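Local coordinates for protein transcriptional regulator (PDB 2H0A) that probably regulates transcription as a CcpA-like repressor, with a periplasmic binding protein-like domain of the kind that senses small effectors, at residues L245-G250 and P254-R259; E22-E27 and M236-A241. All coordinates share one frame; numbering follows the deposited sequence.

Contact 1 of 2, residues L245-G250 and P254-R259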
loop_
_atom_site.group_PDB
_atom_site.type_symbol
_atom_site.label_atom_id
_atom_site.label_comp_id
_atom_site.label_asym_id
_atom_site.label_seq_id
_atom_site.Cartn_x
_atom_site.Cartn_y
_atom_site.Cartn_z
ATOM N N LEU A 245 14.094 5.724 27.128
ATOM C CA LEU A 245 15.166 6.511 27.730
ATOM C C LEU A 245 15.368 6.102 29.169
ATOM O O LEU A 245 16.490 5.823 29.601
ATOM C CB LEU A 245 14.824 7.995 27.715
ATOM C CG LEU A 245 15.138 8.825 26.476
ATOM C CD1 LEU A 245 14.698 10.259 26.732
ATOM C CD2 LEU A 245 16.637 8.771 26.176
ATOM N N GLU A 246 14.270 6.088 29.917
ATOM C CA GLU A 246 14.320 5.717 31.321
ATOM C C GLU A 246 15.039 4.388 31.436
ATOM O O GLU A 246 15.910 4.210 32.281
ATOM C CB GLU A 246 12.903 5.617 31.888
ATOM C CG GLU A 246 12.296 6.965 32.252
ATOM C CD GLU A 246 10.776 6.953 32.263
ATOM O OE1 GLU A 246 10.176 5.869 32.404
ATOM O OE2 GLU A 246 10.177 8.040 32.136
ATOM N N ARG A 247 14.686 3.462 30.558
ATOM C CA ARG A 247 15.293 2.149 30.569
ATOM C C ARG A 247 16.752 2.202 30.094
ATOM O O ARG A 247 17.625 1.555 30.675
ATOM C CB ARG A 247 14.478 1.202 29.690
ATOM C CG ARG A 247 14.161 -0.114 30.363
ATOM C CD ARG A 247 12.789 -0.134 31.023
ATOM N NE ARG A 247 12.783 -1.029 32.178
ATOM C CZ ARG A 247 11.717 -1.676 32.637
ATOM N NH1 ARG A 247 10.540 -1.551 32.050
ATOM N NH2 ARG A 247 11.832 -2.456 33.695
ATOM N N MET A 248 17.015 2.972 29.041
ATOM C CA MET A 248 18.376 3.080 28.526
ATOM C C MET A 248 19.265 3.776 29.543
ATOM O O MET A 248 20.483 3.606 29.535
ATOM C CB MET A 248 18.411 3.845 27.194
ATOM C CG MET A 248 17.788 3.095 26.011
ATOM S SD MET A 248 18.167 3.800 24.381
ATOM C CE MET A 248 17.575 5.477 24.551
ATOM N N ARG A 249 18.645 4.552 30.428
ATOM C CA ARG A 249 19.380 5.283 31.456
ATOM C C ARG A 249 19.448 4.546 32.785
ATOM O O ARG A 249 19.588 5.165 33.839
ATOM C CB ARG A 249 18.769 6.672 31.652
ATOM C CG ARG A 249 19.130 7.638 30.534
ATOM C CD ARG A 249 18.238 8.862 30.523
ATOM N NE ARG A 249 18.824 9.948 29.747
ATOM C CZ ARG A 249 18.205 11.092 29.488
ATOM N NH1 ARG A 249 16.975 11.295 29.941
ATOM N NH2 ARG A 249 18.818 12.042 28.797
ATOM N N GLY A 250 19.335 3.222 32.733
ATOM C CA GLY A 250 19.446 2.425 33.940
ATOM C C GLY A 250 18.220 2.041 34.739
ATOM O O GLY A 250 18.358 1.334 35.737
ATOM N N PRO A 254 9.791 -4.239 36.747
ATOM C CA PRO A 254 9.071 -5.094 35.800
ATOM C C PRO A 254 8.465 -4.325 34.620
ATOM O O PRO A 254 8.354 -3.099 34.644
ATOM C CB PRO A 254 8.017 -5.770 36.681
ATOM C CG PRO A 254 7.750 -4.750 37.726
ATOM C CD PRO A 254 9.131 -4.234 38.063
ATOM N N PRO A 255 8.086 -5.047 33.558
ATOM C CA PRO A 255 7.490 -4.460 32.355
ATOM C C PRO A 255 6.364 -3.486 32.688
ATOM O O PRO A 255 5.363 -3.859 33.301
ATOM C CB PRO A 255 6.982 -5.683 31.601
ATOM C CG PRO A 255 8.007 -6.708 31.940
ATOM C CD PRO A 255 8.204 -6.510 33.424
ATOM N N ARG A 256 6.526 -2.235 32.278
ATOM C CA ARG A 256 5.508 -1.229 32.537
ATOM C C ARG A 256 4.460 -1.204 31.436
ATOM O O ARG A 256 4.565 -1.920 30.442
ATOM C CB ARG A 256 6.150 0.144 32.682
ATOM C CG ARG A 256 7.073 0.242 33.868
ATOM C CD ARG A 256 7.888 1.504 33.785
ATOM N NE ARG A 256 8.723 1.521 32.590
ATOM C CZ ARG A 256 9.492 2.545 32.237
ATOM N NH1 ARG A 256 9.531 3.637 32.987
ATOM N NH2 ARG A 256 10.226 2.479 31.133
ATOM N N GLU A 257 3.453 -0.361 31.616
ATOM C CA GLU A 257 2.364 -0.274 30.663
ATOM C C GLU A 257 1.694 1.102 30.721
ATOM O O GLU A 257 1.507 1.663 31.801
ATOM C CB GLU A 257 1.377 -1.391 30.994
ATOM C CG GLU A 257 0.082 -1.374 30.240
ATOM C CD GLU A 257 -0.857 -2.484 30.687
ATOM O OE1 GLU A 257 -0.589 -3.665 30.369
ATOM O OE2 GLU A 257 -1.860 -2.173 31.366
ATOM N N VAL A 258 1.363 1.651 29.554
ATOM C CA VAL A 258 0.701 2.956 29.463
ATOM C C VAL A 258 -0.400 2.925 28.404
ATOM O O VAL A 258 -0.151 2.644 27.231
ATOM C CB VAL A 258 1.704 4.092 29.132
ATOM C CG1 VAL A 258 0.957 5.383 28.840
ATOM C CG2 VAL A 258 2.639 4.316 30.309
ATOM N N ARG A 259 -1.619 3.223 28.839
ATOM C CA ARG A 259 -2.795 3.204 27.984
ATOM C C ARG A 259 -3.352 4.590 27.661
ATOM O O ARG A 259 -3.610 5.404 28.555
ATOM C CB ARG A 259 -3.866 2.333 28.653
ATOM C CG ARG A 259 -5.295 2.553 28.211
ATOM C CD ARG A 259 -6.230 1.701 29.071
ATOM N NE ARG A 259 -7.639 2.006 28.843
ATOM C CZ ARG A 259 -8.256 3.102 29.279
ATOM N NH1 ARG A 259 -7.594 4.011 29.990
ATOM N NH2 ARG A 259 -9.531 3.304 28.972
#

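Contact 2 of 2, residues E22-E27 and M236-A241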
loop_
_atom_site.group_PDB
_atom_site.type_symbol
_atom_site.label_atom_id
_atom_site.label_comp_id
_atom_site.label_asym_id
_atom_site.label_seq_id
_atom_site.Cartn_x
_atom_site.Cartn_y
_atom_site.Cartn_z
ATOM N N GLU A 22 10.838 11.161 17.502
ATOM C CA GLU A 22 11.925 12.076 17.166
ATOM C C GLU A 22 11.872 13.287 18.075
ATOM O O GLU A 22 12.871 13.677 18.673
ATOM C CB GLU A 22 11.815 12.541 15.715
ATOM C CG GLU A 22 11.943 11.422 14.693
ATOM C CD GLU A 22 12.089 11.946 13.271
ATOM O OE1 GLU A 22 11.242 12.762 12.840
ATOM O OE2 GLU A 22 13.049 11.538 12.579
ATOM N N GLY A 23 10.692 13.886 18.164
ATOM C CA GLY A 23 10.528 15.046 19.013
ATOM C C GLY A 23 11.169 14.812 20.362
ATOM O O GLY A 23 11.865 15.683 20.885
ATOM N N VAL A 24 10.945 13.628 20.922
ATOM C CA VAL A 24 11.506 13.297 22.221
ATOM C C VAL A 24 12.985 12.944 22.156
ATOM O O VAL A 24 13.820 13.698 22.645
ATOM C CB VAL A 24 10.724 12.137 22.880
ATOM C CG1 VAL A 24 11.407 11.684 24.159
ATOM C CG2 VAL A 24 9.318 12.590 23.190
ATOM N N LEU A 25 13.311 11.823 21.522
ATOM C CA LEU A 25 14.692 11.362 21.436
ATOM C C LEU A 25 15.748 12.384 21.023
ATOM O O LEU A 25 16.834 12.401 21.598
ATOM C CB LEU A 25 14.769 10.143 20.523
ATOM C CG LEU A 25 14.126 8.888 21.105
ATOM C CD1 LEU A 25 14.288 7.746 20.116
ATOM C CD2 LEU A 25 14.772 8.538 22.443
ATOM N N LEU A 26 15.436 13.231 20.044
ATOM C CA LEU A 26 16.398 14.229 19.587
ATOM C C LEU A 26 16.619 15.349 20.595
ATOM O O LEU A 26 17.563 16.119 20.477
ATOM C CB LEU A 26 15.976 14.828 18.243
ATOM C CG LEU A 26 15.763 13.860 17.069
ATOM C CD1 LEU A 26 15.442 14.677 15.825
ATOM C CD2 LEU A 26 16.993 12.987 16.828
ATOM N N GLU A 27 15.742 15.455 21.581
ATOM C CA GLU A 27 15.894 16.471 22.614
ATOM C C GLU A 27 16.963 15.996 23.599
ATOM O O GLU A 27 17.641 16.797 24.236
ATOM C CB GLU A 27 14.565 16.673 23.352
ATOM C CG GLU A 27 14.670 17.552 24.592
ATOM C CD GLU A 27 14.400 19.010 24.301
ATOM O OE1 GLU A 27 13.236 19.337 23.984
ATOM O OE2 GLU A 27 15.344 19.826 24.386
ATOM N N MET A 236 1.764 9.047 21.800
ATOM C CA MET A 236 1.996 7.620 22.002
ATOM C C MET A 236 3.452 7.296 21.670
ATOM O O MET A 236 4.086 6.505 22.358
ATOM C CB MET A 236 1.048 6.791 21.121
ATOM C CG MET A 236 -0.421 6.829 21.556
ATOM S SD MET A 236 -1.542 5.916 20.460
ATOM C CE MET A 236 -0.891 4.303 20.694
ATOM N N GLY A 237 3.974 7.922 20.613
ATOM C CA GLY A 237 5.360 7.712 20.220
ATOM C C GLY A 237 6.278 8.374 21.234
ATOM O O GLY A 237 7.257 7.775 21.692
ATOM N N ALA A 238 5.958 9.618 21.584
ATOM C CA ALA A 238 6.724 10.364 22.586
ATOM C C ALA A 238 6.792 9.600 23.908
ATOM O O ALA A 238 7.842 9.536 24.536
ATOM C CB ALA A 238 6.098 11.739 22.816
ATOM N N ARG A 239 5.673 9.022 24.336
ATOM C CA ARG A 239 5.663 8.258 25.579
ATOM C C ARG A 239 6.536 7.023 25.418
ATOM O O ARG A 239 7.281 6.653 26.325
ATOM C CB ARG A 239 4.237 7.839 25.953
ATOM C CG ARG A 239 4.153 6.933 27.184
ATOM C CD ARG A 239 4.872 7.548 28.399
ATOM N NE ARG A 239 4.361 8.883 28.715
ATOM C CZ ARG A 239 4.870 9.680 29.644
ATOM N NH1 ARG A 239 5.914 9.281 30.364
ATOM N NH2 ARG A 239 4.347 10.880 29.842
ATOM N N ALA A 240 6.436 6.388 24.253
ATOM C CA ALA A 240 7.233 5.206 23.949
ATOM C C ALA A 240 8.720 5.554 24.039
ATOM O O ALA A 240 9.526 4.774 24.538
ATOM C CB ALA A 240 6.907 4.719 22.560
ATOM N N ALA A 241 9.075 6.735 23.548
ATOM C CA ALA A 241 10.457 7.179 23.588
ATOM C C ALA A 241 10.933 7.392 25.032
ATOM O O ALA A 241 11.992 6.892 25.421
ATOM C CB ALA A 241 10.614 8.471 22.781
#

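Contact 1 of 2, residues L245-G250 and P254-R259
Arg247, on the last turn of helix 233-248, and Pro255, in the loop entering strand 257-265, make the closest backbone approach, with CA atoms 10.4 Å apart, so long side chains must span the gap. Glu246 and Arg256 reach across it to form a salt bridge. Arg256 NH1 donates to Glu246 OE1 at a modelled 2.4 Å, a length too short to take literally at this resolution. The carboxylate oxygen sits at the edge of the guanidinium, near its plane, while the two flat groups are turned 61° apart. The Arg256 chain folds at chi3 (-61°), which turns its guanidinium aside from the line of its aliphatic stem. Arg247 bends at chi2 (96°) and runs past Arg256 in the opposite direction, its CD 3.7 Å from Arg256 NH2. Arg247 NH1 comes 3.6 Å from Arg256 NE, but Asp92 pairs with both arginines, OD1 to Arg247 and OD2 to Arg256. Pro254 O lies 3.7 Å from Arg247 NH2, at the guanidinium edge. The helix itself stops in a Schellman motif, with Gly250 at positive phi and Tyr251 N bonded to Glu246 O. Arg256 NH2 also bonds Leu243 O. Asp92, at the start of strand 92-96, is shared by both arginines and Glu246 adds a second acid for Arg256, which probably offsets the like charges and joins the helix end, the lead-in to strand 257-265 and strand 92-96.

Contact 2 of 2, residues E22-E27 and M236-A241
Ala241, which packs against Val24, is fixed in its helix by the bond from Ala241 N to Gly237 O, 2.8 Å long. On the facing helix Val24 O accepts Glu27 N; the contacts between the helices are made by apolar side chains. On helix 12-25 the main part falls to Val24, whose two methyls part over two alanines one helical turn apart. CG1, held anti to the backbone N (chi1 173°), meets Ala241 CB at 3.6 Å. CG2, beside the backbone N, lies against Ala238, 3.4 Å from its CB and about as near its CA. Leu25 closes on Ala241 from beside Val24, its branch carbon CG 3.9 Å from Ala241 CB and its CD2 slightly farther. Because Ala238 and Ala241 end in single methyls, the backbones can come close: the CA atoms of Val24 and Ala238 are 5.6 Å apart. Beneath this seam, Leu25 also rests on Leu32 of strand 31-34, whereas Ala240 touches Val94 of strand 92-96, so each helix is bedded on a different strand of the sheet. Helix 12-25 forms the beta-alpha-beta crossover between parallel strands 2-6 and 31-34, and helix 233-248 lies next to it. Such paired helices flanking a parallel sheet are characteristic of a subdomain of the periplasmic binding protein-like fold.

How the contacts relate
From the N terminus the chain runs through strand 2-6 and helix 12-25, and helix 233-248 later returns to that first helix; the 208 residues between segments 22-27 and 236-241 form the very long loop that contact 2 closes. Contact 1 follows in series: three residues separate its segments, which close a short turn between the same helix and strand 257-265. The loops neither nest nor cross, but share helix 233-248. Their centres lie about 13 Å apart, and they meet where Leu245 CG packs 4.1 Å from Leu25 CD2 and Val258 CG1 lies 3.9 Å from Arg239 CG. Together they tie the chain's first helix, a late helix and the lead-in to the last strand into one subdomain.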